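Peptidoglycan D,D-transpeptidase MrdA (Pseudomonas aeruginosa, PDB 7KIS) probably cross-links the peptidoglycan of the bacterial cell wall as a penicillin-binding D,D-transpeptidase. Local coordinates at residues 170-175 with 255-260; 281-286 with 314-319; 516-521 with 533-538; 566-571 with 594-599; 64-69 with 214-219. All blocks are in the same frame, centred on the assembly; numbering follows the deposited sequence.

Interaction 1: 170-175 with 255-260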
# COMPACT_ATOMS: atom_id res chain seq x y z
N LYS A 170 -6.50 -8.71 19.05
CA LYS A 170 -7.81 -8.07 18.84
C LYS A 170 -7.73 -7.09 17.68
O LYS A 170 -7.40 -7.52 16.56
CB LYS A 170 -8.26 -7.48 20.18
CG LYS A 170 -8.26 -8.48 21.33
CD LYS A 170 -8.61 -7.81 22.65
CE LYS A 170 -9.96 -8.27 23.15
NZ LYS A 170 -10.11 -8.07 24.62
N GLU A 171 -8.00 -5.80 17.89
CA GLU A 171 -8.24 -4.87 16.79
C GLU A 171 -6.99 -4.56 15.97
O GLU A 171 -7.11 -4.05 14.85
CB GLU A 171 -8.83 -3.57 17.34
CG GLU A 171 -7.87 -2.75 18.20
CD GLU A 171 -7.72 -3.30 19.60
OE1 GLU A 171 -6.69 -3.02 20.24
OE2 GLU A 171 -8.64 -4.00 20.07
N HIS A 172 -5.80 -4.84 16.50
CA HIS A 172 -4.57 -4.50 15.79
C HIS A 172 -4.37 -5.29 14.50
O HIS A 172 -3.38 -5.06 13.80
CB HIS A 172 -3.36 -4.70 16.70
CG HIS A 172 -3.35 -3.81 17.91
ND1 HIS A 172 -3.75 -2.49 17.86
CD2 HIS A 172 -2.98 -4.05 19.19
CE1 HIS A 172 -3.64 -1.96 19.06
NE2 HIS A 172 -3.17 -2.88 19.89
N PHE A 173 -5.28 -6.22 14.17
CA PHE A 173 -5.09 -7.05 12.98
C PHE A 173 -6.39 -7.35 12.24
O PHE A 173 -6.42 -8.30 11.45
CB PHE A 173 -4.43 -8.37 13.36
CG PHE A 173 -2.95 -8.33 13.31
CD1 PHE A 173 -2.20 -8.11 14.46
CD2 PHE A 173 -2.28 -8.50 12.11
CE1 PHE A 173 -0.83 -8.07 14.41
CE2 PHE A 173 -0.91 -8.46 12.06
CZ PHE A 173 -0.18 -8.24 13.21
N ALA A 174 -7.45 -6.57 12.46
CA ALA A 174 -8.74 -6.92 11.88
C ALA A 174 -8.69 -6.91 10.36
O ALA A 174 -9.31 -7.75 9.70
CB ALA A 174 -9.82 -5.96 12.39
N HIS A 175 -7.94 -5.97 9.79
CA HIS A 175 -7.85 -5.85 8.34
C HIS A 175 -6.66 -6.59 7.75
O HIS A 175 -6.68 -6.93 6.57
CB HIS A 175 -7.80 -4.38 7.93
CG HIS A 175 -9.02 -3.61 8.32
ND1 HIS A 175 -10.20 -3.67 7.61
CD2 HIS A 175 -9.25 -2.77 9.36
CE1 HIS A 175 -11.11 -2.90 8.19
NE2 HIS A 175 -10.56 -2.34 9.25
N LEU A 255 5.83 -2.49 14.81
CA LEU A 255 5.64 -1.48 13.79
C LEU A 255 4.17 -1.28 13.44
O LEU A 255 3.77 -0.16 13.10
CB LEU A 255 6.42 -1.85 12.53
CG LEU A 255 6.70 -0.74 11.52
CD1 LEU A 255 7.84 0.14 12.01
CD2 LEU A 255 7.02 -1.34 10.16
N GLN A 256 3.36 -2.33 13.51
CA GLN A 256 1.91 -2.18 13.32
C GLN A 256 1.29 -1.31 14.41
O GLN A 256 0.43 -0.47 14.12
CB GLN A 256 1.24 -3.55 13.28
CG GLN A 256 -0.20 -3.54 12.78
CD GLN A 256 -0.32 -3.90 11.32
OE1 GLN A 256 0.64 -3.75 10.56
NE2 GLN A 256 -1.49 -4.38 10.92
N GLU A 257 1.70 -1.50 15.66
CA GLU A 257 1.18 -0.68 16.74
C GLU A 257 1.71 0.75 16.66
O GLU A 257 0.98 1.71 16.90
CB GLU A 257 1.50 -1.30 18.10
CG GLU A 257 0.34 -2.12 18.67
CD GLU A 257 0.23 -2.01 20.18
OE1 GLU A 257 0.43 -3.03 20.87
OE2 GLU A 257 -0.06 -0.90 20.67
N ALA A 258 3.00 0.90 16.31
CA ALA A 258 3.57 2.24 16.20
C ALA A 258 2.96 3.00 15.04
O ALA A 258 2.88 4.24 15.08
CB ALA A 258 5.09 2.15 16.03
N ALA A 259 2.52 2.29 14.00
CA ALA A 259 1.86 2.95 12.88
C ALA A 259 0.47 3.44 13.27
O ALA A 259 0.08 4.57 12.96
CB ALA A 259 1.80 2.01 11.68
N GLU A 260 -0.31 2.58 13.95
CA GLU A 260 -1.61 3.01 14.44
C GLU A 260 -1.45 4.17 15.42
O GLU A 260 -2.27 5.10 15.44
CB GLU A 260 -2.34 1.86 15.13
CG GLU A 260 -2.58 0.63 14.27
CD GLU A 260 -3.38 -0.43 15.01
OE1 GLU A 260 -4.52 -0.14 15.41
OE2 GLU A 260 -2.85 -1.55 15.19
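His172 is the side chain around which this contact is built, with Glu257 over one face of its ring and Glu260 at ND1, both from helix 253-263. The polar part is a fork. His172 ND1 points at the carboxylate of Glu260 and donates to both oxygens, weakly in each case: OE2 of Glu260 lies 3.0 Å from ND1 of His172 with a bent angle of 126°, while OE1 of the same Glu260 is farther, at 3.5 Å from ND1, but better aligned at 160°. Glu260 is long enough to span the gap because its chain is extended beyond CG. The stacking part uses a ring face. CG of Glu257 sits 3.8 Å from the ring centroid of His172, a CH-pi contact, and the Glu257 carboxylate is stacked beside NE2, its plane 16° from that of the ring. OE1 of Glu171 approaches the opposite face, so acidic side chains surround the ring. They would be expected to favour a protonated imidazole. The backbone part falls to Gln256, whose NE2 comes 3.5 Å from the carbonyl O of His172. A glutamine suits this place because its amide has partners at both ends: OE1 accepts from the backbone N of Met283, and NE2 makes a weak bond to Ser176. The ring of Phe173 lies beside the same amide, its CE2 4.3 Å from NE2 of Gln256. The whole is a loop-on-helix junction: a turn from the range of the dimerisation domain rests on helix 253-263, which packs against the antiparallel sheet of the penicillin-binding transpeptidase fold.

Interaction 2: 281-286 with 314-319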
# COMPACT_ATOMS: atom_id res chain seq x y z
N LEU A 281 5.80 -5.27 6.17
CA LEU A 281 6.14 -5.06 7.57
C LEU A 281 4.99 -4.45 8.36
O LEU A 281 4.94 -4.63 9.58
CB LEU A 281 7.37 -4.17 7.68
CG LEU A 281 8.59 -4.68 6.91
CD1 LEU A 281 9.70 -3.64 6.90
CD2 LEU A 281 9.08 -5.99 7.49
N ALA A 282 4.07 -3.75 7.70
CA ALA A 282 2.92 -3.17 8.38
C ALA A 282 1.78 -2.97 7.39
O ALA A 282 2.01 -2.64 6.22
CB ALA A 282 3.28 -1.84 9.06
N MET A 283 0.56 -3.16 7.88
CA MET A 283 -0.65 -3.00 7.07
C MET A 283 -1.74 -2.45 7.99
O MET A 283 -2.35 -3.20 8.75
CB MET A 283 -1.06 -4.32 6.43
CG MET A 283 -2.34 -4.24 5.61
SD MET A 283 -2.98 -5.87 5.19
CE MET A 283 -4.09 -5.46 3.85
N VAL A 284 -1.97 -1.14 7.91
CA VAL A 284 -2.80 -0.42 8.87
C VAL A 284 -4.00 0.17 8.15
O VAL A 284 -3.85 0.84 7.12
CB VAL A 284 -2.00 0.68 9.58
CG1 VAL A 284 -2.84 1.35 10.66
CG2 VAL A 284 -0.72 0.11 10.16
N SER A 285 -5.20 -0.08 8.68
CA SER A 285 -6.42 0.58 8.23
C SER A 285 -7.23 1.00 9.45
O SER A 285 -7.59 0.16 10.28
CB SER A 285 -7.25 -0.33 7.33
OG SER A 285 -8.35 0.36 6.77
N GLN A 286 -7.52 2.30 9.56
CA GLN A 286 -8.19 2.91 10.70
C GLN A 286 -9.56 3.44 10.29
O GLN A 286 -9.71 3.97 9.19
CB GLN A 286 -7.35 4.06 11.28
CG GLN A 286 -7.40 4.20 12.80
CD GLN A 286 -6.74 3.03 13.52
OE1 GLN A 286 -6.01 2.25 12.92
NE2 GLN A 286 -6.99 2.93 14.82
N LEU A 314 -15.43 -1.13 9.07
CA LEU A 314 -15.37 -2.32 8.23
C LEU A 314 -14.69 -2.06 6.89
O LEU A 314 -14.47 -3.02 6.14
CB LEU A 314 -16.78 -2.85 7.98
CG LEU A 314 -17.51 -3.60 9.10
CD1 LEU A 314 -18.59 -4.51 8.52
CD2 LEU A 314 -16.53 -4.39 9.95
N TYR A 315 -14.35 -0.81 6.58
CA TYR A 315 -13.74 -0.47 5.30
C TYR A 315 -12.25 -0.76 5.36
O TYR A 315 -11.52 -0.12 6.13
CB TYR A 315 -14.01 0.99 4.96
CG TYR A 315 -13.93 1.31 3.48
CD1 TYR A 315 -14.90 0.84 2.61
CD2 TYR A 315 -12.89 2.07 2.97
CE1 TYR A 315 -14.84 1.13 1.26
CE2 TYR A 315 -12.82 2.36 1.61
CZ TYR A 315 -13.80 1.89 0.76
OH TYR A 315 -13.74 2.18 -0.58
N ASN A 316 -11.79 -1.72 4.56
CA ASN A 316 -10.36 -2.00 4.43
C ASN A 316 -9.80 -0.97 3.45
O ASN A 316 -9.75 -1.19 2.24
CB ASN A 316 -10.12 -3.43 3.96
CG ASN A 316 -8.70 -3.90 4.21
OD1 ASN A 316 -7.75 -3.12 4.13
ND2 ASN A 316 -8.55 -5.18 4.53
N ARG A 317 -9.36 0.17 3.99
CA ARG A 317 -8.90 1.27 3.16
C ARG A 317 -7.62 0.94 2.40
O ARG A 317 -7.35 1.57 1.37
CB ARG A 317 -8.69 2.52 4.02
CG ARG A 317 -9.85 2.81 4.95
CD ARG A 317 -9.68 4.14 5.67
NE ARG A 317 -10.94 4.86 5.81
CZ ARG A 317 -11.88 4.57 6.69
NH1 ARG A 317 -11.72 3.56 7.53
NH2 ARG A 317 -13.00 5.29 6.74
N VAL A 318 -6.84 -0.03 2.87
CA VAL A 318 -5.62 -0.40 2.16
C VAL A 318 -5.96 -1.11 0.86
O VAL A 318 -5.33 -0.87 -0.18
CB VAL A 318 -4.73 -1.28 3.06
CG1 VAL A 318 -3.61 -1.91 2.25
CG2 VAL A 318 -4.18 -0.47 4.22
N LEU A 319 -6.97 -1.97 0.87
CA LEU A 319 -7.27 -2.85 -0.26
C LEU A 319 -8.38 -2.33 -1.15
O LEU A 319 -8.28 -2.41 -2.38
CB LEU A 319 -7.64 -4.24 0.25
CG LEU A 319 -6.57 -4.92 1.11
CD1 LEU A 319 -6.91 -6.39 1.34
CD2 LEU A 319 -5.21 -4.77 0.46
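Strand 280-286, at the edge of the antiparallel sheet of the transpeptidase fold, meets the start of the short helix 317-320 through Ser285, Met283 and the residues Arg317 to Leu319. Met283 and Ser285 serve this side, whereas Val284 and Gln286 turn their CB atoms away from it, and Val284 packs on helix 253-263. Anti to its own backbone N (chi1 -173°), Ser285 OG is directed at the backbone N-H of Arg317 and accepts it at 3.0 Å and 151°, a bond from the strand to the first turn of the helix. A small hydroxyl suits this place, where the chain comes close just after the inverse gamma turn centred on Asn316. Val318 lies against the strand backbone, its CG2 nearest O of Val284, and it also touches Ala269 and Val271 of the next strand. Arg317 runs past Ser285, its CG 3.4 Å from that OG, toward the salt bridge of its NE with Glu586 and bonds to the carbonyls of Asp311 and Arg312. The apolar part belongs to Met283, which, unbranched and extended, reaches across to Leu319 and crosses it at about a right angle, its CE lying 3.9 Å from CG1 of Val318 and 3.6 Å from CD2 of Leu319.

Interaction 3: 516-521 with 533-538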
# COMPACT_ATOMS: atom_id res chain seq x y z
N VAL A 516 13.12 16.43 -1.30
CA VAL A 516 11.77 16.77 -0.84
C VAL A 516 11.77 16.99 0.67
O VAL A 516 11.10 17.90 1.18
CB VAL A 516 10.77 15.68 -1.26
CG1 VAL A 516 9.41 15.92 -0.63
CG2 VAL A 516 10.67 15.61 -2.77
N VAL A 517 12.52 16.18 1.41
CA VAL A 517 12.46 16.16 2.86
C VAL A 517 13.64 16.92 3.45
O VAL A 517 13.54 17.51 4.53
CB VAL A 517 12.41 14.72 3.39
CG1 VAL A 517 12.28 14.69 4.90
CG2 VAL A 517 11.25 13.96 2.74
N HIS A 518 14.77 16.94 2.73
CA HIS A 518 15.99 17.54 3.25
C HIS A 518 16.47 18.76 2.47
O HIS A 518 17.36 19.46 2.97
CB HIS A 518 17.12 16.50 3.28
CG HIS A 518 16.91 15.40 4.27
ND1 HIS A 518 17.17 15.55 5.62
CD2 HIS A 518 16.45 14.14 4.12
CE1 HIS A 518 16.88 14.43 6.25
NE2 HIS A 518 16.45 13.55 5.36
N GLY A 519 15.91 19.04 1.30
CA GLY A 519 16.36 20.18 0.53
C GLY A 519 15.99 21.50 1.20
O GLY A 519 15.05 21.60 1.98
N ALA A 520 16.77 22.53 0.87
CA ALA A 520 16.54 23.85 1.43
C ALA A 520 15.19 24.43 0.99
O ALA A 520 14.68 25.34 1.65
CB ALA A 520 17.66 24.80 1.03
N ARG A 521 14.61 23.92 -0.10
CA ARG A 521 13.32 24.38 -0.59
C ARG A 521 12.36 23.22 -0.79
O ARG A 521 11.46 23.29 -1.63
CB ARG A 521 13.49 25.14 -1.91
CG ARG A 521 13.71 26.62 -1.77
CD ARG A 521 13.89 27.16 -3.16
NE ARG A 521 14.51 26.15 -4.00
CZ ARG A 521 15.24 26.41 -5.07
NH1 ARG A 521 15.42 27.67 -5.43
NH2 ARG A 521 15.78 25.43 -5.79
N TYR A 533 18.32 10.08 9.49
CA TYR A 533 18.64 9.32 8.28
C TYR A 533 18.03 10.04 7.09
O TYR A 533 17.07 10.81 7.23
CB TYR A 533 18.11 7.88 8.37
CG TYR A 533 16.68 7.79 8.84
CD1 TYR A 533 16.39 7.61 10.19
CD2 TYR A 533 15.62 7.89 7.95
CE1 TYR A 533 15.09 7.53 10.63
CE2 TYR A 533 14.31 7.80 8.39
CZ TYR A 533 14.05 7.63 9.73
OH TYR A 533 12.75 7.54 10.17
N LEU A 534 18.59 9.79 5.92
CA LEU A 534 18.09 10.42 4.71
C LEU A 534 16.78 9.77 4.28
O LEU A 534 16.66 8.54 4.27
CB LEU A 534 19.13 10.32 3.59
CG LEU A 534 20.37 11.19 3.79
CD1 LEU A 534 21.29 11.12 2.58
CD2 LEU A 534 19.99 12.63 4.09
N ILE A 535 15.79 10.59 3.95
CA ILE A 535 14.48 10.13 3.53
C ILE A 535 14.25 10.58 2.10
O ILE A 535 14.33 11.78 1.80
CB ILE A 535 13.37 10.66 4.45
CG1 ILE A 535 13.61 10.22 5.89
CG2 ILE A 535 12.00 10.20 3.96
CD1 ILE A 535 12.93 11.10 6.92
N ALA A 536 13.98 9.62 1.21
CA ALA A 536 13.63 9.92 -0.17
C ALA A 536 12.13 9.71 -0.31
O ALA A 536 11.66 8.60 -0.57
CB ALA A 536 14.43 9.05 -1.14
N GLY A 537 11.37 10.79 -0.13
CA GLY A 537 9.93 10.73 -0.15
C GLY A 537 9.35 11.84 -1.01
O GLY A 537 10.07 12.61 -1.64
N LYS A 538 8.02 11.88 -1.04
CA LYS A 538 7.31 12.94 -1.74
C LYS A 538 5.89 13.03 -1.20
O LYS A 538 5.21 12.01 -1.06
CB LYS A 538 7.28 12.73 -3.25
CG LYS A 538 6.67 13.92 -3.96
CD LYS A 538 6.62 13.74 -5.46
CE LYS A 538 6.26 15.05 -6.12
NZ LYS A 538 5.14 15.70 -5.38
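Val516 and Val517, in the last turn of helix 504-518, form the tight half of the contact, packed against Ile535, just before strand 536-541, and Gly537 and Lys538 within it. Val516 straddles a carbonyl: its CB lies 3.2 Å from O of Gly537, and its CG1 is 3.8 Å from CA of Lys538. Gly537 thus offers its carbonyl and bare backbone to the two valines. Val517 packs branch to branch with Ile535, CG2 of Val517 4.0 Å from CG2 of Ile535, two beta-branched side chains crossing obliquely. The looser half lies at His518 and the exposed Leu534. Here CD2 of Leu534 sits over a face of the imidazole, 3.9 Å from its centroid in a CH-pi contact, while CG1 of Val517 approaches the opposite face. At the ring edge, NE2 of His518 lies 3.3 Å from the backbone N of Ile535 and 3.4 Å from O of Tyr533. It may accept from the first or donate to the second, both weakly; one nitrogen cannot do both at once. Tyr533 O has a firmer partner in the hydroxyl of Ser531. Lys538 opens the KSG motif, the counterpart of the KTG motif of penicillin-binding enzymes, and its CB turns away from the helix. Chemically the strand is thus two-sided: apolar helix side chains meet one side, while the Lys538 chain leaves toward Ser384 and Ser327, the predicted acylated serine, where NZ bonds weakly to Ser384 OG and Ser327 O.

Interaction 4: 566-571 with 594-599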
# COMPACT_ATOMS: atom_id res chain seq x y z
N ALA A 566 -4.51 13.96 2.68
CA ALA A 566 -3.08 14.20 2.60
C ALA A 566 -2.34 12.89 2.38
O ALA A 566 -2.64 11.87 3.01
CB ALA A 566 -2.57 14.88 3.87
N LEU A 567 -1.36 12.91 1.47
CA LEU A 567 -0.61 11.72 1.09
C LEU A 567 0.88 11.98 1.21
O LEU A 567 1.36 13.09 0.97
CB LEU A 567 -0.94 11.28 -0.34
CG LEU A 567 -2.08 10.28 -0.55
CD1 LEU A 567 -3.42 10.89 -0.17
CD2 LEU A 567 -2.11 9.80 -1.99
N PHE A 568 1.62 10.93 1.59
CA PHE A 568 3.08 11.00 1.62
C PHE A 568 3.64 9.59 1.52
O PHE A 568 3.29 8.73 2.33
CB PHE A 568 3.59 11.69 2.89
CG PHE A 568 5.06 12.04 2.85
CD1 PHE A 568 6.02 11.09 3.15
CD2 PHE A 568 5.47 13.31 2.53
CE1 PHE A 568 7.36 11.41 3.12
CE2 PHE A 568 6.81 13.64 2.49
CZ PHE A 568 7.76 12.69 2.79
N VAL A 569 4.50 9.36 0.54
CA VAL A 569 5.24 8.12 0.41
C VAL A 569 6.72 8.41 0.65
O VAL A 569 7.15 9.57 0.68
CB VAL A 569 5.03 7.46 -0.97
CG1 VAL A 569 3.55 7.40 -1.30
CG2 VAL A 569 5.80 8.20 -2.05
N GLY A 570 7.50 7.35 0.83
CA GLY A 570 8.93 7.52 1.03
C GLY A 570 9.65 6.27 1.48
O GLY A 570 9.07 5.41 2.14
N PHE A 571 10.93 6.16 1.13
CA PHE A 571 11.78 5.07 1.60
C PHE A 571 13.01 5.62 2.29
O PHE A 571 13.44 6.76 2.05
CB PHE A 571 12.18 4.13 0.44
CG PHE A 571 12.87 4.82 -0.71
CD1 PHE A 571 14.25 4.90 -0.76
CD2 PHE A 571 12.13 5.36 -1.75
CE1 PHE A 571 14.88 5.52 -1.82
CE2 PHE A 571 12.76 5.99 -2.81
CZ PHE A 571 14.13 6.06 -2.85
N VAL A 594 1.02 16.90 7.73
CA VAL A 594 0.46 15.83 8.55
C VAL A 594 0.88 14.45 8.04
O VAL A 594 1.27 13.58 8.82
CB VAL A 594 -1.08 15.94 8.66
CG1 VAL A 594 -1.74 16.02 7.30
CG2 VAL A 594 -1.66 14.78 9.46
N ALA A 595 0.80 14.23 6.72
CA ALA A 595 1.14 12.91 6.19
C ALA A 595 2.64 12.65 6.23
O ALA A 595 3.06 11.50 6.38
CB ALA A 595 0.62 12.78 4.75
N ALA A 596 3.45 13.70 6.12
CA ALA A 596 4.90 13.50 6.17
C ALA A 596 5.38 13.12 7.56
O ALA A 596 6.17 12.16 7.67
CB ALA A 596 5.62 14.75 5.64
N PRO A 597 4.98 13.79 8.65
CA PRO A 597 5.43 13.35 9.98
C PRO A 597 4.98 11.95 10.36
O PRO A 597 5.63 11.31 11.19
CB PRO A 597 4.83 14.40 10.93
CG PRO A 597 4.59 15.58 10.07
CD PRO A 597 4.21 15.04 8.74
N VAL A 598 3.89 11.44 9.77
CA VAL A 598 3.45 10.08 10.09
C VAL A 598 4.41 9.06 9.50
O VAL A 598 4.75 8.06 10.15
CB VAL A 598 2.00 9.86 9.62
CG1 VAL A 598 1.57 8.43 9.88
CG2 VAL A 598 1.07 10.82 10.33
N VAL A 599 4.84 9.27 8.26
CA VAL A 599 5.84 8.39 7.66
C VAL A 599 7.09 8.36 8.52
O VAL A 599 7.65 7.29 8.80
CB VAL A 599 6.17 8.84 6.22
CG1 VAL A 599 7.11 7.84 5.56
CG2 VAL A 599 4.91 9.00 5.42
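Strand 566-571 and helix 594-599 run within 36° of parallel, their axes 6.8 Å apart at closest approach, and the CA atoms of Phe568 and Ala595 come to 5.3 Å. This is helix-on-sheet packing in the transpeptidase fold, where helix 591-607 lies against the antiparallel sheet and strand 566-572 is paired with strands 536-541 and 579-585. Ala566 and Phe568 direct their CB atoms toward the helix, and Leu567 and Val569 turn theirs away, to the side where Leu462 of helix 459-470 packs. Alanines let the helix settle so close: CB of Ala595 rests 3.6 Å from the carbonyl C of Leu567, and CB of Ala566 is 3.9 Å from CB of Ala595. At the start of the helix segment Val594 extends the apolar seam, its CG1 3.7 Å from CB of Ala566. Pro597, whose nitrogen has no hydrogen to give to the turn before, marks a kink and lies on the side turned from the strand. In Phe568, CG stands anti to the backbone N (chi1 -168°), which sets it near CA of Ala596. Val599 crosses Phe568 at about a right angle, CG2 of Val599 meeting CD1 of the ring, while CB of Ala596 stands over one face, displaced toward CD2 and CE2, 3.8 Å from the ring centroid.

Interaction 5: 64-69 with 214-219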
# COMPACT_ATOMS: atom_id res chain seq x y z
N ILE A 64 -13.08 -36.69 13.07
CA ILE A 64 -12.45 -35.77 14.01
C ILE A 64 -12.00 -34.54 13.25
O ILE A 64 -11.32 -34.68 12.22
CB ILE A 64 -11.25 -36.40 14.74
CG1 ILE A 64 -11.65 -37.70 15.44
CG2 ILE A 64 -10.64 -35.42 15.73
CD1 ILE A 64 -10.50 -38.68 15.54
N PRO A 65 -12.34 -33.33 13.68
CA PRO A 65 -11.97 -32.13 12.93
C PRO A 65 -10.51 -31.78 13.16
O PRO A 65 -9.94 -32.13 14.20
CB PRO A 65 -12.90 -31.05 13.51
CG PRO A 65 -13.18 -31.52 14.89
CD PRO A 65 -13.22 -33.02 14.83
N PRO A 66 -9.87 -31.10 12.21
CA PRO A 66 -8.48 -30.67 12.41
C PRO A 66 -8.40 -29.32 13.12
O PRO A 66 -9.35 -28.53 13.13
CB PRO A 66 -7.95 -30.56 10.98
CG PRO A 66 -9.16 -30.13 10.19
CD PRO A 66 -10.38 -30.67 10.90
N THR A 67 -7.25 -29.07 13.73
CA THR A 67 -7.01 -27.81 14.42
C THR A 67 -6.48 -26.78 13.43
O THR A 67 -5.62 -27.08 12.60
CB THR A 67 -6.01 -27.99 15.57
OG1 THR A 67 -4.68 -28.03 15.04
CG2 THR A 67 -6.29 -29.29 16.31
N ARG A 68 -7.00 -25.56 13.54
CA ARG A 68 -6.58 -24.49 12.63
C ARG A 68 -5.12 -24.13 12.87
O ARG A 68 -4.63 -24.16 14.00
CB ARG A 68 -7.47 -23.26 12.81
CG ARG A 68 -7.36 -22.26 11.67
CD ARG A 68 -8.52 -21.28 11.66
NE ARG A 68 -8.43 -20.36 10.53
CZ ARG A 68 -8.86 -20.64 9.30
NH1 ARG A 68 -9.42 -21.81 9.04
NH2 ARG A 68 -8.74 -19.74 8.33
N GLY A 69 -4.43 -23.78 11.79
CA GLY A 69 -3.02 -23.46 11.89
C GLY A 69 -2.79 -22.18 12.68
O GLY A 69 -3.57 -21.22 12.60
N GLU A 214 -4.76 -23.99 3.51
CA GLU A 214 -3.58 -24.40 4.26
C GLU A 214 -3.85 -24.38 5.76
O GLU A 214 -3.39 -25.28 6.49
CB GLU A 214 -2.39 -23.50 3.91
CG GLU A 214 -1.90 -23.64 2.48
CD GLU A 214 -2.79 -22.92 1.48
OE1 GLU A 214 -3.71 -22.18 1.91
OE2 GLU A 214 -2.57 -23.08 0.26
N LEU A 215 -4.58 -23.38 6.25
CA LEU A 215 -4.85 -23.28 7.68
C LEU A 215 -5.83 -24.34 8.16
O LEU A 215 -5.89 -24.61 9.37
CB LEU A 215 -5.40 -21.89 8.01
CG LEU A 215 -4.40 -20.73 8.01
CD1 LEU A 215 -5.13 -19.40 8.03
CD2 LEU A 215 -3.44 -20.84 9.19
N HIS A 216 -6.61 -24.94 7.26
CA HIS A 216 -7.63 -25.91 7.68
C HIS A 216 -6.99 -27.24 8.05
O HIS A 216 -6.90 -27.59 9.23
CB HIS A 216 -8.66 -26.08 6.56
CG HIS A 216 -9.77 -27.03 6.90
ND1 HIS A 216 -10.01 -28.18 6.17
CD2 HIS A 216 -10.69 -27.01 7.89
CE1 HIS A 216 -11.04 -28.82 6.70
NE2 HIS A 216 -11.47 -28.13 7.74
N GLY A 217 -6.55 -28.00 7.06
CA GLY A 217 -5.96 -29.30 7.28
C GLY A 217 -6.84 -30.43 6.77
O GLY A 217 -7.70 -30.26 5.91
N THR A 218 -6.61 -31.61 7.34
CA THR A 218 -7.36 -32.81 6.98
C THR A 218 -7.95 -33.42 8.25
O THR A 218 -7.37 -33.32 9.33
CB THR A 218 -6.48 -33.84 6.27
OG1 THR A 218 -5.36 -34.18 7.10
CG2 THR A 218 -5.97 -33.29 4.94
N VAL A 219 -9.11 -34.06 8.09
CA VAL A 219 -9.80 -34.66 9.22
C VAL A 219 -9.26 -36.07 9.47
O VAL A 219 -8.71 -36.73 8.58
CB VAL A 219 -11.32 -34.71 8.99
CG1 VAL A 219 -11.95 -33.37 9.32
CG2 VAL A 219 -11.63 -35.12 7.56
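Leu215 and Pro66 lose the most surface to this contact, followed by Arg68, and between them they join two chain pieces that run almost antiparallel. Leu215, near the end of helix 212-216, works through both backbone and side chain. Its O accepts the N-H of Gly69 at 2.9 Å and 151°, in the carbonyl plane on a lone pair, and the same oxygen takes a CA-H contact from Arg68 (CA of Arg68 to O of Leu215 3.3 Å). Its CD2 lies 3.8 Å from CA of Gly69, a closeness that suits a glycine. Arg68 lays its guanidinium flat over Leu215, whose CB is 3.9 Å above the centre of the plane. The extended chain carries NE to a salt bridge with Glu208, and NH2 pairs with Glu212. Pro66 fills the other half. Its CG covers a face of the His216 ring, 4.1 Å from the centroid in a CH-pi contact; its CB is 3.3 Å from O of Thr218; and its CD touches CG1 of Val219 at 3.5 Å. His216 is itself fixed, its NE2 bonded to Thr199 and its ring stacked with Tyr196. Gly217, with positive phi, lets the chain leave the helix beside Pro66. The result is a seam within the dimerisation-domain range lined by proline, leucine and valine, with one backbone hydrogen bond between 64-69 and 214-219; the arginine's charge would be offset by Glu208 and Glu212, although Arg165 also comes near.

The contacts form two touching pairs and an outlier. Interactions 1 and 2, with centres 9 Å apart, are joined by two probable hydrogen bonds, Gln256 OE1 to Met283 N (2.7 Å) and His175 O to Asn316 ND2 (3.3 Å). Interactions 3 and 4, 11 Å apart, share the other edge of the same sheet: a probable backbone hydrogen bond links Lys538 N to Val569 O (3.0 Å) in neighbouring strands, and CG2 of Val517 packs on CZ of Phe568. This second pair is near the active site. The side chain of Lys538 is about 3 Å from that of Ser327. The side chain of Phe568 is about 6 Å from the bound inhibitor C9D. Interaction 5 lies far off, its centre 50 Å from that of interaction 3.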